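Local coordinates for capsular polysaccharide biosynthesis protein (Burkholderia pseudomallei, PDB 4BQN) that binds coenzyme A and probably acts as an acetyltransferase in the biosynthesis of capsular polysaccharide, at residues A18-L23 and M207-A211; Q96-G102 and W159-L164; Y197-P202 and L234-M239. The protein carries 1 engineered substitution. The contacts are given in a common frame with arbitrary orientation. Residue numbers count along the deposited sequence, not the author numbering.

Interaction 1: A18-L23 and M207-A211; sequences ALAKML and MREIA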
loop_
_atom_site.group_PDB
_atom_site.type_symbol
_atom_site.label_atom_id
_atom_site.label_comp_id
_atom_site.label_asym_id
_atom_site.label_seq_id
_atom_site.Cartn_x
_atom_site.Cartn_y
_atom_site.Cartn_z
ATOM N N ALA A 18 8.924 -6.277 4.349
ATOM C CA ALA A 18 7.962 -6.568 5.421
ATOM C C ALA A 18 7.486 -8.012 5.343
ATOM O O ALA A 18 7.405 -8.695 6.374
ATOM C CB ALA A 18 6.776 -5.617 5.360
ATOM N N LEU A 19 7.234 -8.497 4.129
ATOM C CA LEU A 19 6.832 -9.887 3.920
ATOM C C LEU A 19 7.947 -10.858 4.321
ATOM O O LEU A 19 7.670 -11.863 4.966
ATOM C CB LEU A 19 6.430 -10.073 2.447
ATOM C CG LEU A 19 6.053 -11.493 2.035
ATOM C CD1 LEU A 19 4.932 -12.067 2.880
ATOM C CD2 LEU A 19 5.655 -11.473 0.563
ATOM N N ALA A 20 9.191 -10.564 3.947
ATOM C CA ALA A 20 10.317 -11.402 4.357
ATOM C C ALA A 20 10.422 -11.478 5.889
ATOM O O ALA A 20 10.656 -12.551 6.450
ATOM C CB ALA A 20 11.609 -10.876 3.761
ATOM N N LYS A 21 10.252 -10.337 6.560
ATOM C CA LYS A 21 10.310 -10.294 8.017
ATOM C C LYS A 21 9.215 -11.196 8.605
ATOM O O LYS A 21 9.451 -11.957 9.553
ATOM C CB LYS A 21 10.166 -8.847 8.503
ATOM C CG LYS A 21 10.465 -8.623 9.977
ATOM C CD LYS A 21 11.960 -8.604 10.280
ATOM C CE LYS A 21 12.603 -7.270 9.931
ATOM N NZ LYS A 21 14.065 -7.296 10.214
ATOM N N MET A 22 8.014 -11.111 8.038
ATOM C CA MET A 22 6.908 -11.903 8.545
ATOM C C MET A 22 7.156 -13.393 8.323
ATOM O O MET A 22 7.009 -14.179 9.250
ATOM C CB MET A 22 5.599 -11.445 7.887
ATOM C CG MET A 22 4.342 -12.035 8.503
ATOM S SD MET A 22 4.141 -11.613 10.237
ATOM C CE MET A 22 3.531 -9.930 10.128
ATOM N N LEU A 23 7.545 -13.773 7.106
ATOM C CA LEU A 23 7.842 -15.182 6.812
ATOM C C LEU A 23 8.930 -15.761 7.712
ATOM O O LEU A 23 8.784 -16.875 8.236
ATOM C CB LEU A 23 8.222 -15.373 5.349
ATOM C CG LEU A 23 7.043 -15.255 4.367
ATOM C CD1 LEU A 23 7.588 -15.082 2.953
ATOM C CD2 LEU A 23 6.102 -16.460 4.461
ATOM N N MET A 207 -0.492 -8.408 6.730
ATOM C CA MET A 207 0.807 -8.994 6.436
ATOM C C MET A 207 0.848 -10.474 6.811
ATOM O O MET A 207 1.434 -11.272 6.073
ATOM C CB MET A 207 1.927 -8.229 7.159
ATOM C CG MET A 207 2.192 -6.830 6.593
ATOM S SD MET A 207 2.483 -6.738 4.814
ATOM C CE MET A 207 3.844 -7.895 4.632
ATOM N N ARG A 208 0.263 -10.841 7.954
ATOM C CA ARG A 208 0.189 -12.259 8.319
ATOM C C ARG A 208 -0.602 -13.029 7.273
ATOM O O ARG A 208 -0.225 -14.140 6.888
ATOM C CB ARG A 208 -0.433 -12.455 9.688
ATOM C CG ARG A 208 0.456 -11.983 10.827
ATOM C CD ARG A 208 -0.077 -12.472 12.159
ATOM N NE ARG A 208 -1.407 -11.965 12.486
ATOM C CZ ARG A 208 -1.651 -10.857 13.190
ATOM N NH1 ARG A 208 -0.651 -10.071 13.599
ATOM N NH2 ARG A 208 -2.905 -10.507 13.457
ATOM N N GLU A 209 -1.717 -12.456 6.823
ATOM C CA GLU A 209 -2.567 -13.163 5.872
ATOM C C GLU A 209 -1.837 -13.433 4.553
ATOM O O GLU A 209 -1.866 -14.561 4.042
ATOM C CB GLU A 209 -3.890 -12.422 5.621
ATOM C CG GLU A 209 -4.963 -13.339 5.055
ATOM C CD GLU A 209 -5.394 -14.423 6.035
ATOM O OE1 GLU A 209 -5.401 -14.177 7.266
ATOM O OE2 GLU A 209 -5.719 -15.541 5.584
ATOM N N ILE A 210 -1.173 -12.418 3.997
ATOM C CA ILE A 210 -0.460 -12.616 2.727
ATOM C C ILE A 210 0.718 -13.581 2.901
ATOM O O ILE A 210 0.959 -14.421 2.031
ATOM C CB ILE A 210 -0.049 -11.276 2.049
ATOM C CG1 ILE A 210 0.436 -11.485 0.619
ATOM C CG2 ILE A 210 0.997 -10.530 2.847
ATOM C CD1 ILE A 210 -0.646 -11.938 -0.313
ATOM N N ALA A 211 1.431 -13.486 4.027
ATOM C CA ALA A 211 2.516 -14.434 4.312
ATOM C C ALA A 211 1.964 -15.870 4.374
ATOM O O ALA A 211 2.583 -16.800 3.857
ATOM C CB ALA A 211 3.216 -14.069 5.607
#
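Two helices far apart in sequence cross here at a steep angle and pack through side chains, with a small residue, Ala211, at the centre. The axes of the segments 18-23 and 207-211 approach to 9.4 Å at a crossing angle of -76°, and the joint is wholly one of van der Waals packing. The CB of Ala211 lies 3.7 Å from Met22 CG, 3.8 Å from Leu19 CD1 and 3.9 Å from Leu23 CD2, so three side chains of the first helix close round one methyl group. The CA atoms of Leu23 and Ala211, 5.9 Å apart, mark where the backbones come nearest.

The two methionines fill the rest of the joint. Met207 reaches across until its CE sits 3.5 Å from Leu19 N and 3.8 Å from Ala18 CB, against the backbone of the opposing helix. Met22 packs back on the base of Met207, with CE 3.8 Å from Met207 CB and SD 3.8 Å from Arg208 CG.

Helix 15-24 follows strand 6-11 of the parallel sheet and packs on both that strand, through Leu19 and Leu23, and helix 204-217, while Phe227, in a loop, covers Met22 and Ala211.

Interaction 2: Q96-G102 and W159-L164; sequences QYMHWEG and WCVDEL. With COA (coenzyme A), chain C.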
loop_
_atom_site.group_PDB
_atom_site.type_symbol
_atom_site.label_atom_id
_atom_site.label_comp_id
_atom_site.label_asym_id
_atom_site.label_seq_id
_atom_site.Cartn_x
_atom_site.Cartn_y
_atom_site.Cartn_z
ATOM N N GLN A 96 0.758 -10.216 -4.812
ATOM C CA GLN A 96 -0.049 -9.036 -4.978
ATOM C C GLN A 96 0.597 -7.800 -4.339
ATOM O O GLN A 96 1.125 -7.874 -3.221
ATOM C CB GLN A 96 -1.399 -9.290 -4.312
ATOM C CG GLN A 96 -2.373 -8.123 -4.333
ATOM C CD GLN A 96 -3.737 -8.580 -3.872
ATOM O OE1 GLN A 96 -3.869 -9.148 -2.790
ATOM N NE2 GLN A 96 -4.763 -8.362 -4.710
ATOM N N TYR A 97 0.536 -6.674 -5.055
ATOM C CA TYR A 97 0.862 -5.376 -4.496
ATOM C C TYR A 97 -0.411 -4.878 -3.806
ATOM O O TYR A 97 -1.444 -4.632 -4.459
ATOM C CB TYR A 97 1.332 -4.404 -5.572
ATOM C CG TYR A 97 1.591 -3.032 -5.015
ATOM C CD1 TYR A 97 2.621 -2.812 -4.092
ATOM C CD2 TYR A 97 0.787 -1.957 -5.377
ATOM C CE1 TYR A 97 2.858 -1.552 -3.571
ATOM C CE2 TYR A 97 1.014 -0.687 -4.860
ATOM C CZ TYR A 97 2.048 -0.494 -3.954
ATOM O OH TYR A 97 2.304 0.746 -3.438
ATOM N N MET A 98 -0.368 -4.770 -2.487
ATOM C CA MET A 98 -1.569 -4.502 -1.718
ATOM C C MET A 98 -1.795 -2.991 -1.603
ATOM O O MET A 98 -1.040 -2.289 -0.934
ATOM C CB MET A 98 -1.447 -5.151 -0.338
ATOM C CG MET A 98 -1.347 -6.655 -0.411
ATOM S SD MET A 98 -0.851 -7.439 1.133
ATOM C CE MET A 98 0.934 -7.246 1.037
ATOM N N HIS A 99 -2.859 -2.503 -2.231
ATOM C CA HIS A 99 -3.216 -1.093 -2.236
ATOM C C HIS A 99 -4.727 -1.041 -2.054
ATOM O O HIS A 99 -5.466 -1.784 -2.714
ATOM C CB HIS A 99 -2.740 -0.450 -3.539
ATOM C CG HIS A 99 -3.111 0.987 -3.708
ATOM N ND1 HIS A 99 -2.170 1.994 -3.793
ATOM C CD2 HIS A 99 -4.319 1.584 -3.866
ATOM C CE1 HIS A 99 -2.785 3.146 -3.995
ATOM N NE2 HIS A 99 -4.090 2.926 -4.036
ATOM N N TRP A 100 -5.182 -0.196 -1.138
ATOM C CA TRP A 100 -6.599 -0.150 -0.790
ATOM C C TRP A 100 -6.912 1.212 -0.211
ATOM O O TRP A 100 -6.405 1.553 0.861
ATOM C CB TRP A 100 -6.897 -1.237 0.246
ATOM C CG TRP A 100 -8.327 -1.368 0.621
ATOM C CD1 TRP A 100 -8.962 -0.815 1.709
ATOM C CD2 TRP A 100 -9.308 -2.168 -0.056
ATOM N NE1 TRP A 100 -10.287 -1.209 1.731
ATOM C CE2 TRP A 100 -10.526 -2.028 0.656
ATOM C CE3 TRP A 100 -9.283 -2.980 -1.203
ATOM C CZ2 TRP A 100 -11.694 -2.687 0.271
ATOM C CZ3 TRP A 100 -10.443 -3.636 -1.585
ATOM C CH2 TRP A 100 -11.638 -3.473 -0.858
ATOM N N GLU A 101 -7.753 1.980 -0.902
ATOM C CA GLU A 101 -8.099 3.356 -0.494
ATOM C C GLU A 101 -9.373 3.410 0.352
ATOM O O GLU A 101 -9.833 4.484 0.703
ATOM C CB GLU A 101 -8.209 4.265 -1.728
ATOM C CG GLU A 101 -6.879 4.382 -2.439
ATOM C CD GLU A 101 -6.967 5.099 -3.756
ATOM O OE1 GLU A 101 -7.887 5.922 -3.929
ATOM O OE2 GLU A 101 -6.107 4.821 -4.609
ATOM N N GLY A 102 -9.942 2.254 0.687
ATOM C CA GLY A 102 -11.261 2.250 1.292
ATOM C C GLY A 102 -11.352 2.872 2.669
ATOM O O GLY A 102 -12.403 3.375 3.035
ATOM N N TRP A 159 -14.797 -0.195 -6.385
ATOM C CA TRP A 159 -13.690 0.292 -7.184
ATOM C C TRP A 159 -12.364 -0.251 -6.639
ATOM O O TRP A 159 -11.503 -0.687 -7.411
ATOM C CB TRP A 159 -13.693 1.816 -7.236
ATOM C CG TRP A 159 -12.574 2.388 -8.008
ATOM C CD1 TRP A 159 -12.528 2.609 -9.360
ATOM C CD2 TRP A 159 -11.325 2.860 -7.477
ATOM N NE1 TRP A 159 -11.314 3.164 -9.703
ATOM C CE2 TRP A 159 -10.563 3.337 -8.566
ATOM C CE3 TRP A 159 -10.783 2.923 -6.186
ATOM C CZ2 TRP A 159 -9.273 3.877 -8.405
ATOM C CZ3 TRP A 159 -9.498 3.463 -6.023
ATOM C CH2 TRP A 159 -8.758 3.923 -7.132
ATOM N N CYS A 160 -12.190 -0.220 -5.314
ATOM C CA CYS A 160 -10.963 -0.751 -4.720
ATOM C C CYS A 160 -10.746 -2.224 -5.071
ATOM O O CYS A 160 -9.623 -2.631 -5.386
ATOM C CB CYS A 160 -10.962 -0.584 -3.199
ATOM S SG CYS A 160 -10.881 1.139 -2.647
ATOM N N VAL A 161 -11.813 -3.021 -5.049
ATOM C CA VAL A 161 -11.706 -4.422 -5.424
ATOM C C VAL A 161 -11.364 -4.543 -6.902
ATOM O O VAL A 161 -10.477 -5.328 -7.260
ATOM C CB VAL A 161 -13.014 -5.180 -5.144
ATOM C CG1 VAL A 161 -13.019 -6.549 -5.835
ATOM C CG2 VAL A 161 -13.187 -5.318 -3.646
ATOM N N ASP A 162 -12.041 -3.775 -7.759
ATOM C CA ASP A 162 -11.774 -3.846 -9.203
ATOM C C ASP A 162 -10.333 -3.493 -9.563
ATOM O O ASP A 162 -9.753 -4.083 -10.472
ATOM C CB ASP A 162 -12.713 -2.938 -9.989
ATOM C CG ASP A 162 -14.144 -3.421 -9.978
ATOM O OD1 ASP A 162 -14.400 -4.571 -9.566
ATOM O OD2 ASP A 162 -15.015 -2.631 -10.386
ATOM N N GLU A 163 -9.754 -2.512 -8.867
ATOM C CA GLU A 163 -8.353 -2.154 -9.121
ATOM C C GLU A 163 -7.404 -3.320 -8.829
ATOM O O GLU A 163 -6.412 -3.519 -9.542
ATOM C CB GLU A 163 -7.947 -0.946 -8.283
ATOM C CG GLU A 163 -8.585 0.352 -8.754
ATOM C CD GLU A 163 -8.162 0.744 -10.162
ATOM O OE1 GLU A 163 -6.950 0.777 -10.463
ATOM O OE2 GLU A 163 -9.040 1.031 -10.978
ATOM N N LEU A 164 -7.684 -4.064 -7.762
ATOM C CA LEU A 164 -6.908 -5.261 -7.454
ATOM C C LEU A 164 -7.138 -6.361 -8.487
ATOM O O LEU A 164 -6.190 -6.971 -8.962
ATOM C CB LEU A 164 -7.221 -5.757 -6.041
ATOM C CG LEU A 164 -6.795 -4.839 -4.883
ATOM C CD1 LEU A 164 -7.254 -5.405 -3.555
ATOM C CD2 LEU A 164 -5.280 -4.653 -4.874
HETATM N N1A COA C . -5.551 1.070 -6.842
HETATM C C2A COA C . -5.215 2.327 -7.231
HETATM N N3A COA C . -3.950 2.684 -7.511
HETATM C C4A COA C . -2.967 1.758 -7.443
HETATM C C5A COA C . -3.262 0.388 -7.043
HETATM C C6A COA C . -4.651 0.073 -6.735
HETATM N N6A COA C . -4.990 -1.175 -6.349
HETATM N N7A COA C . -2.106 -0.317 -7.052
HETATM C C8A COA C . -1.136 0.546 -7.447
HETATM N N9A COA C . -1.651 1.780 -7.651
HETATM C C1B COA C . -0.963 2.985 -8.129
HETATM C C2B COA C . 0.476 3.146 -7.670
HETATM O O2B COA C . 0.524 3.798 -6.400
HETATM C C3B COA C . 1.020 3.994 -8.809
HETATM O O3B COA C . 0.545 5.337 -8.594
HETATM P P3B COA C . 1.121 6.597 -9.411
HETATM O O7A COA C . 0.471 7.775 -8.730
HETATM O O8A COA C . 2.610 6.533 -9.199
HETATM O O9A COA C . 0.701 6.401 -10.849
HETATM C C4B COA C . 0.310 3.423 -10.036
HETATM O O4B COA C . -0.887 2.814 -9.547
HETATM C C5B COA C . 1.134 2.399 -10.817
HETATM O O5B COA C . 1.512 1.377 -9.904
HETATM P P1A COA C . 1.392 -0.165 -10.263
HETATM O O1A COA C . 1.730 -0.911 -9.006
HETATM O O2A COA C . 0.074 -0.463 -10.913
HETATM O O3A COA C . 2.493 -0.454 -11.386
HETATM P P2A COA C . 4.092 -0.287 -11.493
HETATM O O4A COA C . 4.361 0.757 -12.547
HETATM O O5A COA C . 4.621 -1.675 -11.728
HETATM O O6A COA C . 4.599 0.275 -10.092
HETATM C CBP COA C . 5.193 0.449 -7.775
HETATM C CCP COA C . 4.892 -0.514 -8.922
HETATM C CDP COA C . 5.506 -0.329 -6.502
HETATM C CEP COA C . 6.446 1.229 -8.135
HETATM C CAP COA C . 3.961 1.374 -7.597
HETATM O OAP COA C . 2.865 0.627 -7.065
HETATM C C9P COA C . 4.131 2.629 -6.755
HETATM O O9P COA C . 4.585 3.651 -7.253
HETATM N N8P COA C . 3.716 2.602 -5.484
HETATM C C7P COA C . 3.777 3.775 -4.621
HETATM C C6P COA C . 5.164 4.127 -4.113
HETATM C C5P COA C . 5.672 2.972 -3.293
HETATM O O5P COA C . 6.318 2.069 -3.802
HETATM N N4P COA C . 5.367 3.016 -2.009
HETATM C C3P COA C . 5.778 1.983 -1.102
HETATM C C2P COA C . 4.564 1.395 -0.420
HETATM S S1P COA C . 5.002 -0.188 0.183
HETATM O O HOH W 1 -3.936 -7.383 -7.393
HETATM O O HOH W 2 -7.363 -1.267 -4.608
#
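This is a buried contact between an extended loop and a helix, made mainly by apolar side chains and bridging water, at the adenine end of the coenzyme A pocket. Segment 96-102 follows strand 91-94, at the edge of the parallel sheet, and runs past helix 153-167. Leu164 and Cys160 face the loop from successive turns. Leu164 CD2 lies 3.6 Å from His99 O and 3.7 Å from Gln96 NE2, while its CD1 meets the edge of the Trp100 ring, 3.9 Å from CE3. Gln96 OE1 accepts from Val182 N, and NE2 bonds Thr183 OG1 and water 1 (3.0 Å), which donates to Leu164 O (2.8 Å). Cys160 sits over the face of the Trp100 indole: its CB is 3.6 Å from the centroid of the six-membered ring, a CH-pi contact, and its SG 4.5 Å from it, a sulfur-aromatic contact. Val161 CG2 touches the ring edge at Trp100 CH2, 3.7 Å away.

The adenine of coenzyme A lies between loop and helix. Tyr97, His99 and Glu163 are coenzyme A-binding residues, so the two elements form part of the pocket wall. The base lies over one face of the His99 imidazole, with COA C6A 3.3 Å from His99 CD2, and meets the helix at Glu163, whose CB is 3.4 Å from COA N1A. His99 NE2 donates to Glu101 OE2 at 2.8 Å, a His-carboxylate hydrogen bond; Glu101 also forms a salt bridge with Arg299. Water 2 donates to His99 O (2.7 Å) and Cys160 O (2.8 Å) and accepts from COA N6A (2.9 Å). The pantetheine COA N8P donates to Tyr97 OH at 3.1 Å.

Interaction 3: Y197-P202 and L234-M239; sequences YTMNHP and LDVTKM. With COA (coenzyme A), chain C.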
loop_
_atom_site.group_PDB
_atom_site.type_symbol
_atom_site.label_atom_id
_atom_site.label_comp_id
_atom_site.label_asym_id
_atom_site.label_seq_id
_atom_site.Cartn_x
_atom_site.Cartn_y
_atom_site.Cartn_z
ATOM N N TYR A 197 -2.903 0.752 7.298
ATOM C CA TYR A 197 -2.615 2.025 7.972
ATOM C C TYR A 197 -2.584 3.207 6.979
ATOM O O TYR A 197 -2.895 4.355 7.342
ATOM C CB TYR A 197 -1.254 1.941 8.648
ATOM C CG TYR A 197 -1.208 1.065 9.869
ATOM C CD1 TYR A 197 -2.101 1.248 10.926
ATOM C CD2 TYR A 197 -0.226 0.074 9.988
ATOM C CE1 TYR A 197 -2.040 0.454 12.063
ATOM C CE2 TYR A 197 -0.149 -0.724 11.134
ATOM C CZ TYR A 197 -1.057 -0.530 12.173
ATOM O OH TYR A 197 -1.014 -1.296 13.317
ATOM N N THR A 198 -2.149 2.932 5.751
ATOM C CA THR A 198 -2.233 3.863 4.628
ATOM C C THR A 198 -2.609 3.009 3.433
ATOM O O THR A 198 -2.581 1.754 3.526
ATOM C CB THR A 198 -0.902 4.542 4.292
ATOM O OG1 THR A 198 -0.069 3.567 3.652
ATOM C CG2 THR A 198 -0.194 5.068 5.554
ATOM N N MET A 199 -2.965 3.640 2.314
ATOM C CA MET A 199 -3.405 2.902 1.134
ATOM C C MET A 199 -2.467 1.772 0.736
ATOM O O MET A 199 -2.896 0.796 0.130
ATOM C CB MET A 199 -3.597 3.848 -0.046
ATOM C CG MET A 199 -2.348 4.574 -0.507
ATOM S SD MET A 199 -2.831 5.839 -1.696
ATOM C CE MET A 199 -1.235 6.311 -2.346
ATOM N N ASN A 200 -1.170 1.926 1.021
ATOM C CA ASN A 200 -0.208 0.895 0.590
ATOM C C ASN A 200 0.665 0.355 1.727
ATOM O O ASN A 200 1.694 -0.286 1.489
ATOM C CB ASN A 200 0.610 1.397 -0.614
ATOM C CG ASN A 200 1.293 2.716 -0.319
ATOM O OD1 ASN A 200 1.596 2.995 0.836
ATOM N ND2 ASN A 200 1.495 3.542 -1.343
ATOM N N HIS A 201 0.208 0.555 2.962
ATOM C CA HIS A 201 0.866 -0.034 4.127
ATOM C C HIS A 201 -0.087 -0.936 4.904
ATOM O O HIS A 201 -0.793 -0.481 5.804
ATOM C CB HIS A 201 1.413 1.041 5.073
ATOM C CG HIS A 201 2.627 1.756 4.562
ATOM N ND1 HIS A 201 3.220 2.772 5.277
ATOM C CD2 HIS A 201 3.347 1.632 3.417
ATOM C CE1 HIS A 201 4.270 3.223 4.614
ATOM N NE2 HIS A 201 4.376 2.546 3.486
ATOM N N PRO A 202 -0.117 -2.228 4.554
ATOM C CA PRO A 202 -0.880 -3.223 5.324
ATOM C C PRO A 202 -0.518 -3.228 6.800
ATOM O O PRO A 202 0.652 -3.038 7.162
ATOM C CB PRO A 202 -0.465 -4.549 4.669
ATOM C CG PRO A 202 -0.168 -4.155 3.257
ATOM C CD PRO A 202 0.479 -2.802 3.334
ATOM N N LEU A 234 4.929 -2.224 8.899
ATOM C CA LEU A 234 4.598 -1.025 8.125
ATOM C C LEU A 234 3.726 -0.064 8.928
ATOM O O LEU A 234 2.762 0.494 8.409
ATOM C CB LEU A 234 3.938 -1.418 6.802
ATOM C CG LEU A 234 4.844 -2.256 5.899
ATOM C CD1 LEU A 234 4.061 -2.721 4.692
ATOM C CD2 LEU A 234 6.071 -1.487 5.443
ATOM N N ASP A 235 4.086 0.136 10.191
ATOM C CA ASP A 235 3.280 0.943 11.107
ATOM C C ASP A 235 3.781 2.380 11.297
ATOM O O ASP A 235 3.292 3.086 12.182
ATOM C CB ASP A 235 3.179 0.254 12.476
ATOM C CG ASP A 235 4.491 0.258 13.233
ATOM O OD1 ASP A 235 5.566 0.303 12.602
ATOM O OD2 ASP A 235 4.448 0.197 14.477
ATOM N N VAL A 236 4.730 2.816 10.467
ATOM C CA VAL A 236 5.315 4.156 10.593
ATOM C C VAL A 236 4.259 5.277 10.593
ATOM O O VAL A 236 4.316 6.204 11.426
ATOM C CB VAL A 236 6.392 4.420 9.491
ATOM C CG1 VAL A 236 5.882 4.180 8.071
ATOM C CG2 VAL A 236 6.965 5.831 9.606
ATOM N N THR A 237 3.294 5.174 9.686
ATOM C CA THR A 237 2.329 6.231 9.446
ATOM C C THR A 237 0.920 5.664 9.475
ATOM O O THR A 237 0.638 4.615 8.885
ATOM C CB THR A 237 2.657 6.945 8.127
ATOM O OG1 THR A 237 3.866 7.690 8.330
ATOM C CG2 THR A 237 1.550 7.878 7.665
ATOM N N LYS A 238 0.029 6.349 10.184
ATOM C CA LYS A 238 -1.324 5.837 10.391
ATOM C C LYS A 238 -2.312 6.934 10.053
ATOM O O LYS A 238 -2.430 7.921 10.793
ATOM C CB LYS A 238 -1.502 5.331 11.830
ATOM C CG LYS A 238 -0.517 4.229 12.227
ATOM C CD LYS A 238 -0.674 3.731 13.656
ATOM C CE LYS A 238 0.331 2.619 13.940
ATOM N NZ LYS A 238 0.330 2.161 15.358
ATOM N N MET A 239 -2.965 6.789 8.905
ATOM C CA MET A 239 -3.963 7.759 8.474
ATOM C C MET A 239 -5.222 7.637 9.320
ATOM O O MET A 239 -5.600 6.534 9.721
ATOM C CB MET A 239 -4.291 7.595 6.995
ATOM C CG MET A 239 -3.149 7.970 6.053
ATOM S SD MET A 239 -2.815 9.743 6.071
ATOM C CE MET A 239 -1.135 9.802 6.654
HETATM N N1A COA C . -5.551 1.070 -6.842
HETATM C C2A COA C . -5.215 2.327 -7.231
HETATM N N3A COA C . -3.950 2.684 -7.511
HETATM C C4A COA C . -2.967 1.758 -7.443
HETATM C C5A COA C . -3.262 0.388 -7.043
HETATM C C6A COA C . -4.651 0.073 -6.735
HETATM N N6A COA C . -4.990 -1.175 -6.349
HETATM N N7A COA C . -2.106 -0.317 -7.052
HETATM C C8A COA C . -1.136 0.546 -7.447
HETATM N N9A COA C . -1.651 1.780 -7.651
HETATM C C1B COA C . -0.963 2.985 -8.129
HETATM C C2B COA C . 0.476 3.146 -7.670
HETATM O O2B COA C . 0.524 3.798 -6.400
HETATM C C3B COA C . 1.020 3.994 -8.809
HETATM O O3B COA C . 0.545 5.337 -8.594
HETATM P P3B COA C . 1.121 6.597 -9.411
HETATM O O7A COA C . 0.471 7.775 -8.730
HETATM O O8A COA C . 2.610 6.533 -9.199
HETATM O O9A COA C . 0.701 6.401 -10.849
HETATM C C4B COA C . 0.310 3.423 -10.036
HETATM O O4B COA C . -0.887 2.814 -9.547
HETATM C C5B COA C . 1.134 2.399 -10.817
HETATM O O5B COA C . 1.512 1.377 -9.904
HETATM P P1A COA C . 1.392 -0.165 -10.263
HETATM O O1A COA C . 1.730 -0.911 -9.006
HETATM O O2A COA C . 0.074 -0.463 -10.913
HETATM O O3A COA C . 2.493 -0.454 -11.386
HETATM P P2A COA C . 4.092 -0.287 -11.493
HETATM O O4A COA C . 4.361 0.757 -12.547
HETATM O O5A COA C . 4.621 -1.675 -11.728
HETATM O O6A COA C . 4.599 0.275 -10.092
HETATM C CBP COA C . 5.193 0.449 -7.775
HETATM C CCP COA C . 4.892 -0.514 -8.922
HETATM C CDP COA C . 5.506 -0.329 -6.502
HETATM C CEP COA C . 6.446 1.229 -8.135
HETATM C CAP COA C . 3.961 1.374 -7.597
HETATM O OAP COA C . 2.865 0.627 -7.065
HETATM C C9P COA C . 4.131 2.629 -6.755
HETATM O O9P COA C . 4.585 3.651 -7.253
HETATM N N8P COA C . 3.716 2.602 -5.484
HETATM C C7P COA C . 3.777 3.775 -4.621
HETATM C C6P COA C . 5.164 4.127 -4.113
HETATM C C5P COA C . 5.672 2.972 -3.293
HETATM O O5P COA C . 6.318 2.069 -3.802
HETATM N N4P COA C . 5.367 3.016 -2.009
HETATM C C3P COA C . 5.778 1.983 -1.102
HETATM C C2P COA C . 4.564 1.395 -0.420
HETATM S S1P COA C . 5.002 -0.188 0.183
HETATM O O HOH W 3 -4.373 4.111 10.462
HETATM O O HOH W 4 -1.773 0.184 15.598
HETATM O O HOH W 5 2.483 3.106 7.813
HETATM O O HOH W 6 2.497 -3.770 9.168
#
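Two irregular segments are joined here by a few well-buried side chains, one direct hydrogen bond and several bridging waters. Tyr197 is covered most. Its ring rests on the 234-239 segment, with CD2 3.4 Å from Leu234 O and CE2 3.7 Å from Asp235 CB, and Lys238 CE lies over one ring face, 4.0 Å from the centroid, as a CH-pi contact. Water 4 links Tyr197 OH (2.8 Å) to Lys238 NZ (2.9 Å), and the hydroxyl is also hydrogen-bonded to Asp232. The backbone of the same tyrosine accepts the one direct hydrogen bond between the segments, Met239 N to Tyr197 O at 2.9 Å.

Leu234 is the second most covered residue. Its CD1 packs 3.8 Å from Pro202 CD and its CB 3.9 Å from His201 CB, while water 6 joins Leu234 N (2.9 Å) to Pro202 O (2.8 Å).

His201 sits across from Leu234, their CA atoms 5.6 Å apart. Its CE1 is 3.9 Å from Val236 CG1, and water 5 lies 2.7 Å from His201 ND1, donates to Leu234 O (2.7 Å) and accepts from Thr237 N (2.9 Å). A type I turn from Thr198 to His201, with an ST turn at Thr198, carries Asn200 to the cofactor, its CG 3.5 Å from COA C2P beside the thiol; the His201 side chain is about 4 Å from that of Cys14, the residue seen covalently bound to coenzyme A.

Helix 15-24 flanks one end, Gln15 touching both Pro202 and Leu234, and strand 260-262 backs Thr237, Lys238 and Met239 at the other.

From the N terminus, helix 15-24 enters interaction 1 first, and its partner at 207-211 closes a long loop 184 residues further on. Interaction 2 is nested inside that loop, joining the segment after strand 91-94 to helix 153-167. Interaction 3 opens at 197-202, just ahead of helix 204-217, and closes at 234-239, so it crosses interaction 1. The contacts also touch: Met98 CE packs on Ile210 CG2, Met207 SD on Pro202 CB, and Ala18 CB on Leu234 CG, while Trp100 N probably donates to Met199 O. Interactions 2 and 3 both line the coenzyme A site, with interaction 1 packed behind it.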